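Local coordinates for protein cucumber peeling cupredoxin (Cucumis sativus, PDB 1JER) that binds a single copper ion in a type 1 (blue) site and, as a stellacyanin of the phytocyanin family, probably carries electrons, at residues D10-S15 with P20-Q25; S24-A27 with T31-V34; N45-H50 with N98-S103; H50-E53 with S57-A60; C61-S66 with V89-T94. One frame throughout, in Å; residues are numbered along the deposited sequence.

Contact 1. Residues D10-S15 with P20-Q25; sequences DNTGWS and PNFYSQ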
# COMPACT_ATOMS: atom_id res chain seq x y z
N ASP A 10 -12.75 2.24 -10.92
CA ASP A 10 -13.67 1.15 -10.65
C ASP A 10 -13.35 -0.04 -11.57
O ASP A 10 -12.16 -0.44 -11.63
CB ASP A 10 -15.12 1.60 -10.77
CG ASP A 10 -15.44 2.72 -9.75
OD1 ASP A 10 -14.84 2.70 -8.67
OD2 ASP A 10 -16.32 3.52 -10.05
N ASN A 11 -14.33 -0.56 -12.29
CA ASN A 11 -14.08 -1.81 -13.09
C ASN A 11 -13.11 -1.55 -14.23
O ASN A 11 -12.53 -2.52 -14.77
CB ASN A 11 -15.41 -2.28 -13.69
CG ASN A 11 -16.37 -2.89 -12.69
OD1 ASN A 11 -17.59 -2.91 -12.95
ND2 ASN A 11 -15.88 -3.43 -11.61
N THR A 12 -12.93 -0.31 -14.63
CA THR A 12 -12.04 -0.00 -15.76
C THR A 12 -10.60 -0.11 -15.39
O THR A 12 -9.70 -0.48 -16.19
CB THR A 12 -12.35 1.39 -16.31
OG1 THR A 12 -13.69 1.40 -16.79
CG2 THR A 12 -11.40 1.76 -17.43
N GLY A 13 -10.29 0.18 -14.10
CA GLY A 13 -8.88 0.06 -13.74
C GLY A 13 -8.08 1.24 -14.26
O GLY A 13 -8.63 2.28 -14.60
N TRP A 14 -6.76 1.07 -14.28
CA TRP A 14 -5.85 2.16 -14.63
C TRP A 14 -5.34 1.92 -16.06
O TRP A 14 -4.60 0.96 -16.27
CB TRP A 14 -4.65 2.04 -13.67
CG TRP A 14 -3.63 3.11 -13.67
CD1 TRP A 14 -2.26 2.84 -13.72
CD2 TRP A 14 -3.73 4.53 -13.56
NE1 TRP A 14 -1.56 4.03 -13.68
CE2 TRP A 14 -2.43 5.07 -13.58
CE3 TRP A 14 -4.82 5.42 -13.48
CZ2 TRP A 14 -2.14 6.43 -13.50
CZ3 TRP A 14 -4.52 6.79 -13.40
CH2 TRP A 14 -3.22 7.29 -13.41
N SER A 15 -5.80 2.73 -17.00
CA SER A 15 -5.31 2.52 -18.40
C SER A 15 -5.44 3.83 -19.12
O SER A 15 -5.87 4.85 -18.51
CB SER A 15 -6.05 1.40 -19.10
OG SER A 15 -7.43 1.64 -19.22
N PRO A 20 -10.45 11.97 -22.18
CA PRO A 20 -9.45 12.53 -21.30
C PRO A 20 -9.95 12.94 -19.94
O PRO A 20 -9.17 13.14 -19.02
CB PRO A 20 -8.89 13.72 -22.08
CG PRO A 20 -9.99 14.09 -23.03
CD PRO A 20 -10.63 12.79 -23.41
N ASN A 21 -11.26 13.08 -19.77
CA ASN A 21 -11.77 13.52 -18.47
C ASN A 21 -12.14 12.33 -17.60
O ASN A 21 -12.76 12.50 -16.53
CB ASN A 21 -13.11 14.29 -18.74
CG ASN A 21 -14.11 13.37 -19.44
OD1 ASN A 21 -15.31 13.41 -19.14
ND2 ASN A 21 -13.63 12.54 -20.36
N PHE A 22 -11.89 11.11 -18.07
CA PHE A 22 -12.33 9.94 -17.34
C PHE A 22 -11.96 9.91 -15.88
O PHE A 22 -12.79 9.62 -15.00
CB PHE A 22 -11.82 8.67 -18.06
CG PHE A 22 -12.27 7.39 -17.40
CD1 PHE A 22 -13.53 6.88 -17.62
CD2 PHE A 22 -11.41 6.71 -16.54
CE1 PHE A 22 -13.96 5.71 -17.00
CE2 PHE A 22 -11.82 5.56 -15.92
CZ PHE A 22 -13.12 5.07 -16.10
N TYR A 23 -10.69 10.08 -15.53
CA TYR A 23 -10.33 9.87 -14.11
C TYR A 23 -10.73 11.06 -13.27
O TYR A 23 -10.94 10.92 -12.07
CB TYR A 23 -8.78 9.66 -14.01
CG TYR A 23 -8.52 8.23 -14.49
CD1 TYR A 23 -8.96 7.15 -13.79
CD2 TYR A 23 -7.85 8.04 -15.71
CE1 TYR A 23 -8.73 5.84 -14.23
CE2 TYR A 23 -7.66 6.74 -16.16
CZ TYR A 23 -8.07 5.67 -15.45
OH TYR A 23 -7.91 4.38 -15.92
N SER A 24 -10.87 12.25 -13.89
CA SER A 24 -11.31 13.35 -13.00
C SER A 24 -12.78 13.24 -12.74
O SER A 24 -13.30 13.58 -11.67
CB SER A 24 -10.80 14.68 -13.43
OG SER A 24 -11.35 15.05 -14.67
N GLN A 25 -13.56 12.63 -13.67
CA GLN A 25 -14.97 12.40 -13.27
C GLN A 25 -15.05 11.32 -12.22
O GLN A 25 -15.93 11.32 -11.34
CB GLN A 25 -15.80 12.00 -14.51
CG GLN A 25 -16.06 13.22 -15.41
CD GLN A 25 -16.93 12.90 -16.60
OE1 GLN A 25 -16.88 11.81 -17.18
NE2 GLN A 25 -17.75 13.87 -17.01
O HOH W 1 -9.37 4.20 -18.82
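Between Trp14 of the loop 10-15 and Tyr23 on the first turn of a helix, the backbones stay well apart, with CA atoms 8.9 Å from each other, and at Thr12 and Phe22 the gap is wider still. The loop has no regular structure, so side chains from the helix must span the distance, and Tyr23 does most of this work. Its CG lies anti to its own carbonyl carbon (chi1 -76°), which sends the phenol out to the loop backbone. There the hydroxyl is used in both directions: Tyr23 OH donates to Gly13 O at 2.6 Å, meeting a lone pair in the carbonyl plane, and Tyr23 OH accepts from Ser15 N at 2.9 Å with an N-H...O angle of 160°. Two bonds from one oxygen thus fix the path of the chain on either side of Trp14. A water reinforces the grip, donating to Tyr23 OH and also bonding Ser15 OG.

The indole of Trp14 presents its edge to one face of the phenol, a T-shaped pair in which Trp14 CE3 comes within 3.8 Å of Tyr23 CZ. Over the centre of the opposite face of Tyr23 lies the CD2 edge of its neighbour Phe22. Farther out, Phe22 CZ meets Thr12 CB at 3.8 Å.

Trp14 extends the contact inward: its NE1 bonds Asn48 O, its ring meets Phe40 of strand 37-40 edge-to-face, and it packs on the copper ligand Gln100. The helix 22-28 is thereby joined through the loop to the copper end of the fold.

Contact 2. Residues S24-A27 with T31-V34; sequences SQWA and TFRV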
# COMPACT_ATOMS: atom_id res chain seq x y z
N SER A 24 -10.87 12.25 -13.89
CA SER A 24 -11.31 13.35 -13.00
C SER A 24 -12.78 13.24 -12.74
O SER A 24 -13.30 13.58 -11.67
CB SER A 24 -10.80 14.68 -13.43
OG SER A 24 -11.35 15.05 -14.67
N GLN A 25 -13.56 12.63 -13.67
CA GLN A 25 -14.97 12.40 -13.27
C GLN A 25 -15.05 11.32 -12.22
O GLN A 25 -15.93 11.32 -11.34
CB GLN A 25 -15.80 12.00 -14.51
CG GLN A 25 -16.06 13.22 -15.41
CD GLN A 25 -16.93 12.90 -16.60
OE1 GLN A 25 -16.88 11.81 -17.18
NE2 GLN A 25 -17.75 13.87 -17.01
N TRP A 26 -14.16 10.30 -12.30
CA TRP A 26 -14.22 9.22 -11.33
C TRP A 26 -13.90 9.78 -9.95
O TRP A 26 -14.60 9.51 -8.96
CB TRP A 26 -13.10 8.16 -11.72
CG TRP A 26 -13.00 7.13 -10.61
CD1 TRP A 26 -13.82 6.06 -10.42
CD2 TRP A 26 -12.02 7.09 -9.55
NE1 TRP A 26 -13.41 5.37 -9.28
CE2 TRP A 26 -12.32 5.99 -8.75
CE3 TRP A 26 -10.93 7.90 -9.21
CZ2 TRP A 26 -11.59 5.64 -7.60
CZ3 TRP A 26 -10.21 7.56 -8.09
CH2 TRP A 26 -10.52 6.45 -7.30
N ALA A 27 -12.85 10.60 -9.85
CA ALA A 27 -12.44 11.15 -8.55
C ALA A 27 -13.52 12.08 -7.98
O ALA A 27 -13.73 12.06 -6.76
CB ALA A 27 -11.15 11.95 -8.72
N THR A 31 -15.24 10.52 -1.95
CA THR A 31 -14.62 11.39 -0.91
C THR A 31 -13.40 10.60 -0.37
O THR A 31 -13.58 9.40 -0.08
CB THR A 31 -15.60 11.62 0.24
OG1 THR A 31 -16.62 12.48 -0.24
CG2 THR A 31 -14.95 12.30 1.44
N PHE A 32 -12.23 11.20 -0.37
CA PHE A 32 -11.02 10.44 0.04
C PHE A 32 -10.56 10.95 1.41
O PHE A 32 -10.39 12.16 1.53
CB PHE A 32 -9.90 10.78 -1.00
CG PHE A 32 -10.29 10.30 -2.40
CD1 PHE A 32 -10.20 8.96 -2.73
CD2 PHE A 32 -10.77 11.20 -3.33
CE1 PHE A 32 -10.58 8.53 -4.00
CE2 PHE A 32 -11.17 10.77 -4.60
CZ PHE A 32 -11.08 9.43 -4.93
N ARG A 33 -10.37 10.06 2.35
CA ARG A 33 -9.95 10.51 3.72
C ARG A 33 -8.60 9.91 4.08
O ARG A 33 -8.28 8.79 3.64
CB ARG A 33 -10.98 9.96 4.72
CG ARG A 33 -12.38 10.55 4.50
CD ARG A 33 -13.34 9.98 5.56
NE ARG A 33 -14.69 10.50 5.36
CZ ARG A 33 -15.09 11.70 5.77
NH1 ARG A 33 -14.20 12.61 6.19
NH2 ARG A 33 -16.39 12.02 5.82
N VAL A 34 -7.86 10.62 4.91
CA VAL A 34 -6.53 10.15 5.35
C VAL A 34 -6.71 8.75 5.89
O VAL A 34 -7.71 8.47 6.56
CB VAL A 34 -6.01 11.07 6.50
CG1 VAL A 34 -4.80 10.45 7.16
CG2 VAL A 34 -5.65 12.44 5.93
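Helix packing against an edge strand of a cupredoxin β-sandwich is the theme here: helix 22-28 and the short strand 32-33 follow one another closely in sequence, and the turn between them folds the aromatic ring of Phe32 back under the helix. No hydrogen bond crosses the contact, which is wholly buried and rests on three residues. Phe32 supplies the largest share. Its CG stands anti to the carbonyl carbon and beside the backbone N (chi1 -63°), and from there the ring reaches the last turn of the helix.

The far end of the phenyl, Phe32 CZ, is set against the CZ3-CH2 edge at the benzo end of the indole, 3.8 Å from each of these two Trp26 atoms. The ring centroids are 5.7 Å apart and the planes inclined at 49°, so the rings meet obliquely. The pyrrole side of the indole has its own partner, since Trp26 NE1 bonds Asp10 OD1. On the sheet side, Ile104 of strand 101-107 touches both Phe32 and Ala27, while Leu102 lies against Trp26, so helix and edge strand share one apolar layer. His6 adds an edge-to-face partner to the Phe32 ring.

Were Phe32 replaced by an alanine, the benzo end of Trp26 would probably lose its aromatic neighbour and a gap would open between helix and strand. The methyl group of Ala27 adds a looser touch, CB lying 4.3 Å from Phe32 CE2. Closer to the same ring carbon is the helix backbone: Ala27 O approaches Phe32 CE2 at 3.6 Å.

Contact 3. Residues N45-H50 with N98-S103; sequences NAHNVH and NGQKLS. With CU (copper (II) ion), chain B.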
# COMPACT_ATOMS: atom_id res chain seq x y z
N ASN A 45 3.61 -4.61 -16.57
CA ASN A 45 4.46 -4.14 -17.61
C ASN A 45 3.90 -3.17 -18.58
O ASN A 45 4.70 -2.57 -19.35
CB ASN A 45 5.14 -5.33 -18.34
CG ASN A 45 6.33 -5.88 -17.60
OD1 ASN A 45 6.45 -5.81 -16.37
ND2 ASN A 45 7.29 -6.46 -18.34
N ALA A 46 2.59 -2.88 -18.62
CA ALA A 46 2.04 -1.94 -19.59
C ALA A 46 1.98 -0.50 -19.06
O ALA A 46 1.96 0.46 -19.81
CB ALA A 46 0.60 -2.36 -19.94
N HIS A 47 1.86 -0.35 -17.74
CA HIS A 47 1.76 1.07 -17.23
C HIS A 47 2.55 1.11 -15.93
O HIS A 47 3.12 0.13 -15.48
CB HIS A 47 0.24 1.26 -16.81
CG HIS A 47 -0.65 1.21 -18.01
ND1 HIS A 47 -0.65 2.21 -18.96
CD2 HIS A 47 -1.52 0.24 -18.45
CE1 HIS A 47 -1.52 1.89 -19.93
NE2 HIS A 47 -2.05 0.72 -19.64
N ASN A 48 2.50 2.26 -15.25
CA ASN A 48 3.10 2.32 -13.91
C ASN A 48 2.31 3.41 -13.15
O ASN A 48 1.34 3.94 -13.72
CB ASN A 48 4.58 2.60 -13.94
CG ASN A 48 4.93 3.88 -14.67
OD1 ASN A 48 6.00 3.97 -15.30
ND2 ASN A 48 4.07 4.83 -14.67
N VAL A 49 2.71 3.62 -11.91
CA VAL A 49 2.05 4.64 -11.09
C VAL A 49 3.14 5.46 -10.38
O VAL A 49 3.96 4.88 -9.69
CB VAL A 49 1.18 4.00 -9.99
CG1 VAL A 49 0.51 5.18 -9.23
CG2 VAL A 49 0.09 3.13 -10.62
N HIS A 50 3.10 6.77 -10.62
CA HIS A 50 4.09 7.64 -9.99
C HIS A 50 3.40 8.84 -9.39
O HIS A 50 2.52 9.46 -9.97
CB HIS A 50 5.07 8.11 -11.10
CG HIS A 50 6.05 9.14 -10.68
ND1 HIS A 50 7.06 8.92 -9.78
CD2 HIS A 50 6.21 10.44 -11.09
CE1 HIS A 50 7.77 10.02 -9.60
NE2 HIS A 50 7.28 10.95 -10.39
N ASN A 98 -2.27 11.72 -22.67
CA ASN A 98 -3.50 11.16 -23.19
C ASN A 98 -4.53 10.93 -22.11
O ASN A 98 -5.59 10.34 -22.28
CB ASN A 98 -3.21 9.89 -24.01
CG ASN A 98 -2.70 10.32 -25.40
OD1 ASN A 98 -1.65 9.89 -25.84
ND2 ASN A 98 -3.45 11.22 -26.02
N GLY A 99 -4.26 11.49 -20.90
CA GLY A 99 -5.30 11.41 -19.86
C GLY A 99 -5.11 10.41 -18.78
O GLY A 99 -6.00 10.21 -17.90
N GLN A 100 -4.01 9.66 -18.77
CA GLN A 100 -3.83 8.67 -17.70
C GLN A 100 -3.11 9.39 -16.53
O GLN A 100 -1.92 9.25 -16.32
CB GLN A 100 -3.03 7.45 -18.10
CG GLN A 100 -3.05 6.34 -17.09
CD GLN A 100 -2.35 5.07 -17.55
OE1 GLN A 100 -1.57 5.09 -18.50
NE2 GLN A 100 -2.65 3.96 -16.91
N LYS A 101 -3.92 10.17 -15.82
CA LYS A 101 -3.35 10.94 -14.67
C LYS A 101 -4.57 11.22 -13.75
O LYS A 101 -5.72 11.20 -14.22
CB LYS A 101 -2.83 12.28 -15.23
CG LYS A 101 -3.92 13.08 -15.94
CD LYS A 101 -3.32 14.15 -16.84
CE LYS A 101 -2.27 14.99 -16.14
NZ LYS A 101 -1.93 16.22 -16.96
N LEU A 102 -4.30 11.35 -12.47
CA LEU A 102 -5.43 11.43 -11.50
C LEU A 102 -5.00 12.42 -10.39
O LEU A 102 -3.90 12.39 -9.91
CB LEU A 102 -5.52 10.00 -10.88
CG LEU A 102 -6.42 9.97 -9.61
CD1 LEU A 102 -7.88 9.92 -10.04
CD2 LEU A 102 -6.09 8.68 -8.82
N SER A 103 -5.89 13.37 -10.09
CA SER A 103 -5.59 14.29 -8.99
C SER A 103 -6.76 14.17 -8.00
O SER A 103 -7.92 14.15 -8.38
CB SER A 103 -5.49 15.74 -9.48
OG SER A 103 -6.69 16.16 -9.98
CU CU B . 0.28 3.93 -18.87
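The type 1 copper site brings the loop 45-50 and the segment 98-103 together, and two of its four ligands, His47 and Gln100, are the residues that meet. Copper is bound by His47 ND1 at 2.0 Å and by Gln100 OE1 at 2.2 Å; Cys90 and His95 complete the coordination. Around this shared ion the backbones keep their distance, with the CA atoms of His47 and Gln100 9.4 Å apart, and the side chains cover the interval from both sides.

Gln100 does so by stretching out. Its CG is anti to the backbone N (chi1 -170°) and the chain runs on extended, carrying the terminal amide to the metal with its oxygen as the ligand. Its own backbone sits at the centre of an inverse gamma turn. The amide nitrogen turns the other way, lying 3.3 Å above one face of the His47 imidazole near its rim. Imidazole and amide planes stand 81° apart, almost perpendicular. Although Gln100 OE1 comes within 3.1 Å of His47 ND1, the two are not hydrogen-bonded: both direct electron pairs to copper, and the metal holds them together.

The His47 ring also meets that of His95, the other histidine ligand. The backbones of Gln100 and Cys90 are hydrogen-bonded, linking two ligand-bearing segments directly, and Leu102, farther along, packs on Leu38 and Phe40 of strand 37-40.

A copper held by two histidines, a cysteine and a glutamine is the hallmark of the stellacyanins, in which the glutamine oxygen replaces the axial methionine sulfur found in many other cupredoxins.

Contact 4. Residues H50-E53 with S57-A60; sequences HEME and SFDA
Strand 50-52 and helix 55-60 come closest at Met52 and Phe58, whose CA atoms are 6.2 Å apart, the chain having turned back on itself over the few residues between them. Met52 is the buried member on the strand side. Its CG points anti to the carbonyl carbon (chi1 -36°), and further bends at chi2 and chi3 curl the thioether over the helix backbone. As a result the sulfur meets main chain: Met52 SD lies 3.9 Å from Phe58 CA. The methylene next to the sulfur makes the side-chain contact, with Met52 CG 4.2 Å from Phe58 CD1. It approaches the phenyl ring at its edge, near the ring plane.

Phe58 has other partners for its ring. It meets Tyr87, takes part in a cation-pi interaction with Lys101, and touches Val89, which also packs on Met52.

On the exposed side a polar pair spans the two segments. With CG almost eclipsing its backbone N (chi1 -3°) and a bend at chi2, Glu53 brings its carboxylate near Ser57, where Ser57 OG and Glu53 OE1 are 3.5 Å apart. This is at best a weak hydrogen bond, and the serine proton has another acceptor within reach.

Strand 50-52 is an outermost strand of its sheet within the chain, and the short helix that follows it directly lies against the sheet through Phe58, an arrangement that fits the β-sandwich architecture of the cupredoxins.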
# COMPACT_ATOMS: atom_id res chain seq x y z
N HIS A 50 3.10 6.77 -10.62
CA HIS A 50 4.09 7.64 -9.99
C HIS A 50 3.40 8.84 -9.39
O HIS A 50 2.52 9.46 -9.97
CB HIS A 50 5.07 8.11 -11.10
CG HIS A 50 6.05 9.14 -10.68
ND1 HIS A 50 7.06 8.92 -9.78
CD2 HIS A 50 6.21 10.44 -11.09
CE1 HIS A 50 7.77 10.02 -9.60
NE2 HIS A 50 7.28 10.95 -10.39
N GLU A 51 3.76 9.17 -8.13
CA GLU A 51 3.12 10.36 -7.54
C GLU A 51 3.92 11.60 -7.86
O GLU A 51 5.17 11.54 -7.88
CB GLU A 51 3.04 10.13 -6.01
CG GLU A 51 2.37 11.36 -5.36
CD GLU A 51 2.22 11.19 -3.86
OE1 GLU A 51 2.67 10.21 -3.27
OE2 GLU A 51 1.61 12.10 -3.25
N MET A 52 3.35 12.72 -8.24
CA MET A 52 4.11 13.92 -8.55
C MET A 52 3.96 14.92 -7.35
O MET A 52 2.93 14.91 -6.70
CB MET A 52 3.49 14.68 -9.71
CG MET A 52 2.88 13.84 -10.80
SD MET A 52 3.86 14.05 -12.32
CE MET A 52 5.29 13.08 -11.84
N GLU A 53 4.94 15.78 -7.24
CA GLU A 53 4.98 16.77 -6.17
C GLU A 53 4.07 17.96 -6.39
O GLU A 53 3.39 18.40 -5.44
CB GLU A 53 6.43 17.26 -6.00
CG GLU A 53 7.45 16.62 -6.88
CD GLU A 53 7.16 16.48 -8.34
OE1 GLU A 53 7.31 17.43 -9.13
OE2 GLU A 53 6.85 15.33 -8.78
N SER A 57 4.02 20.30 -12.66
CA SER A 57 4.61 19.10 -13.30
C SER A 57 3.53 18.13 -13.76
O SER A 57 3.62 17.53 -14.84
CB SER A 57 5.47 18.39 -12.24
OG SER A 57 6.66 19.13 -12.08
N PHE A 58 2.53 17.89 -12.90
CA PHE A 58 1.42 16.97 -13.25
C PHE A 58 0.73 17.50 -14.49
O PHE A 58 0.40 16.78 -15.44
CB PHE A 58 0.40 17.10 -12.06
CG PHE A 58 -0.91 16.39 -12.25
CD1 PHE A 58 -0.96 14.99 -12.17
CD2 PHE A 58 -2.09 17.06 -12.48
CE1 PHE A 58 -2.17 14.34 -12.30
CE2 PHE A 58 -3.29 16.42 -12.66
CZ PHE A 58 -3.33 15.03 -12.54
N ASP A 59 0.44 18.84 -14.49
CA ASP A 59 -0.27 19.38 -15.64
C ASP A 59 0.53 19.21 -16.93
O ASP A 59 0.02 18.95 -18.01
CB ASP A 59 -0.69 20.83 -15.46
CG ASP A 59 -1.86 21.06 -14.52
OD1 ASP A 59 -2.56 20.12 -14.14
OD2 ASP A 59 -2.08 22.25 -14.13
N ALA A 60 1.84 19.40 -16.81
CA ALA A 60 2.62 19.35 -18.05
C ALA A 60 3.08 17.92 -18.35
O ALA A 60 3.82 17.79 -19.35
CB ALA A 60 3.92 20.17 -17.77

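Contact 5. Residues C61-S66 with V89-T94; sequences CNFVNS and VCTVGT. With CU (copper (II) ion), chain B.
Phe63 and Thr91 meet because both side chains turn toward the same space: Phe63 CG lies anti to its carbonyl carbon (chi1 -55°), and in Thr91 the same relation holds for CG2. The methyl therefore sits over the phenyl. Thr91 CG2 is 4.0 Å from the centroid of the Phe63 ring and only 5° off its normal, a well-centred CH-pi contact. Over the opposite face lies Cys61 O of the same loop, so the ring is held between a methyl and a carbonyl. Farther along the ring, Phe63 CE1 touches Val89 CG2 at 3.9 Å.

Thr91 OG1 faces the side chain of Asn48. Cys90, immediately before Thr91, directs its side chain away from Phe63 to the copper, SG binding the metal at 2.2 Å. The same sulfur accepts a fairly straight hydrogen bond from Val92 N, 3.5 Å from Cys90 SG at an angle of 163°.

Replacing Phe63 by an alanine would probably leave the Thr91 methyl and Val89 CG2 without their aromatic cover and open a gap beside the cysteine-bearing loop.

Cys61 ends helix 55-60 in a Schellman motif, and its disulfide to Cys96, the residue after the copper ligand His95, ties this loop to the metal site. Val89, at the end of strand 84-89, bonds His50 of strand 50-52 through the backbone, and Lys101 of strand 101-107 touches both Cys61 and Val89.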
# COMPACT_ATOMS: atom_id res chain seq x y z
N CYS A 61 2.77 16.95 -17.52
CA CYS A 61 3.35 15.59 -17.67
C CYS A 61 4.86 15.69 -17.77
O CYS A 61 5.47 15.07 -18.64
CB CYS A 61 2.77 14.81 -18.82
SG CYS A 61 0.96 14.53 -18.64
N ASN A 62 5.46 16.49 -16.89
CA ASN A 62 6.93 16.68 -16.93
C ASN A 62 7.56 15.83 -15.86
O ASN A 62 7.29 15.98 -14.67
CB ASN A 62 7.19 18.19 -16.67
CG ASN A 62 8.70 18.46 -16.75
OD1 ASN A 62 9.11 19.42 -17.43
ND2 ASN A 62 9.48 17.66 -16.08
N PHE A 63 8.34 14.80 -16.26
CA PHE A 63 8.76 13.82 -15.26
C PHE A 63 10.21 13.97 -14.87
O PHE A 63 10.84 13.01 -14.46
CB PHE A 63 8.64 12.40 -15.93
CG PHE A 63 7.23 12.20 -16.46
CD1 PHE A 63 6.15 12.66 -15.72
CD2 PHE A 63 7.00 11.58 -17.67
CE1 PHE A 63 4.86 12.48 -16.21
CE2 PHE A 63 5.72 11.35 -18.14
CZ PHE A 63 4.64 11.84 -17.41
N VAL A 64 10.73 15.18 -15.10
CA VAL A 64 12.17 15.37 -14.81
C VAL A 64 12.48 15.01 -13.42
O VAL A 64 13.54 14.47 -13.07
CB VAL A 64 12.63 16.73 -15.30
CG1 VAL A 64 12.56 17.80 -14.26
CG2 VAL A 64 13.84 16.73 -16.16
N ASN A 65 11.56 15.19 -12.42
CA ASN A 65 12.04 14.72 -11.09
C ASN A 65 11.55 13.31 -10.78
O ASN A 65 11.56 12.96 -9.58
CB ASN A 65 11.43 15.65 -10.01
CG ASN A 65 11.84 17.08 -10.25
OD1 ASN A 65 11.02 17.99 -10.20
ND2 ASN A 65 13.11 17.27 -10.57
N SER A 66 11.10 12.56 -11.74
CA SER A 66 10.49 11.28 -11.64
C SER A 66 11.50 10.18 -11.64
O SER A 66 12.62 10.34 -12.13
CB SER A 66 9.41 11.08 -12.71
OG SER A 66 8.73 12.30 -12.96
N VAL A 89 0.45 9.78 -11.88
CA VAL A 89 0.39 9.68 -13.35
C VAL A 89 1.03 8.33 -13.74
O VAL A 89 1.67 7.69 -12.93
CB VAL A 89 1.27 10.77 -14.00
CG1 VAL A 89 0.72 12.16 -13.65
CG2 VAL A 89 2.70 10.66 -13.49
N CYS A 90 0.84 8.01 -15.00
CA CYS A 90 1.59 6.89 -15.60
C CYS A 90 2.69 7.56 -16.47
O CYS A 90 2.36 8.51 -17.21
CB CYS A 90 0.64 6.14 -16.59
SG CYS A 90 1.63 4.84 -17.42
N THR A 91 3.93 7.15 -16.29
CA THR A 91 5.03 7.83 -16.97
C THR A 91 5.43 7.11 -18.25
O THR A 91 6.42 7.45 -18.89
CB THR A 91 6.26 8.00 -16.07
OG1 THR A 91 6.81 6.75 -15.73
CG2 THR A 91 5.90 8.71 -14.77
N VAL A 92 4.65 6.11 -18.64
CA VAL A 92 5.01 5.40 -19.91
C VAL A 92 4.62 6.23 -21.09
O VAL A 92 3.50 6.69 -21.23
CB VAL A 92 4.33 4.04 -19.95
CG1 VAL A 92 4.37 3.41 -21.33
CG2 VAL A 92 4.82 3.11 -18.88
N GLY A 93 5.58 6.41 -22.05
CA GLY A 93 5.23 7.04 -23.28
C GLY A 93 4.39 8.26 -23.26
O GLY A 93 4.75 9.27 -22.60
N THR A 94 3.29 8.29 -24.00
CA THR A 94 2.43 9.50 -24.00
C THR A 94 1.19 9.30 -23.13
O THR A 94 0.20 10.04 -23.27
CB THR A 94 1.94 9.77 -25.45
OG1 THR A 94 1.31 8.59 -25.94
CG2 THR A 94 3.18 9.96 -26.36
CU CU B . 0.28 3.93 -18.87

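From the N terminus, contact 1 closes a short loop leading into helix 22-28, and contact 2 starts on that helix, sharing Ser24 and Gln25, and turns it back on strand 32-33. Contact 3 then makes the long closure, joining 45-50 to 98-103 at the copper. Contact 4 begins on the same stretch, at His50, and folds helix 55-60 against strand 50-52. Contact 5 follows it in sequence and falls wholly within the span of contact 3, whose copper it also reaches through Cys90. Trp14 links contact 1 to contacts 3 and 5, while Leu102 connects contact 3 to contact 2, whose centre lies about 22 Å from that of contact 5.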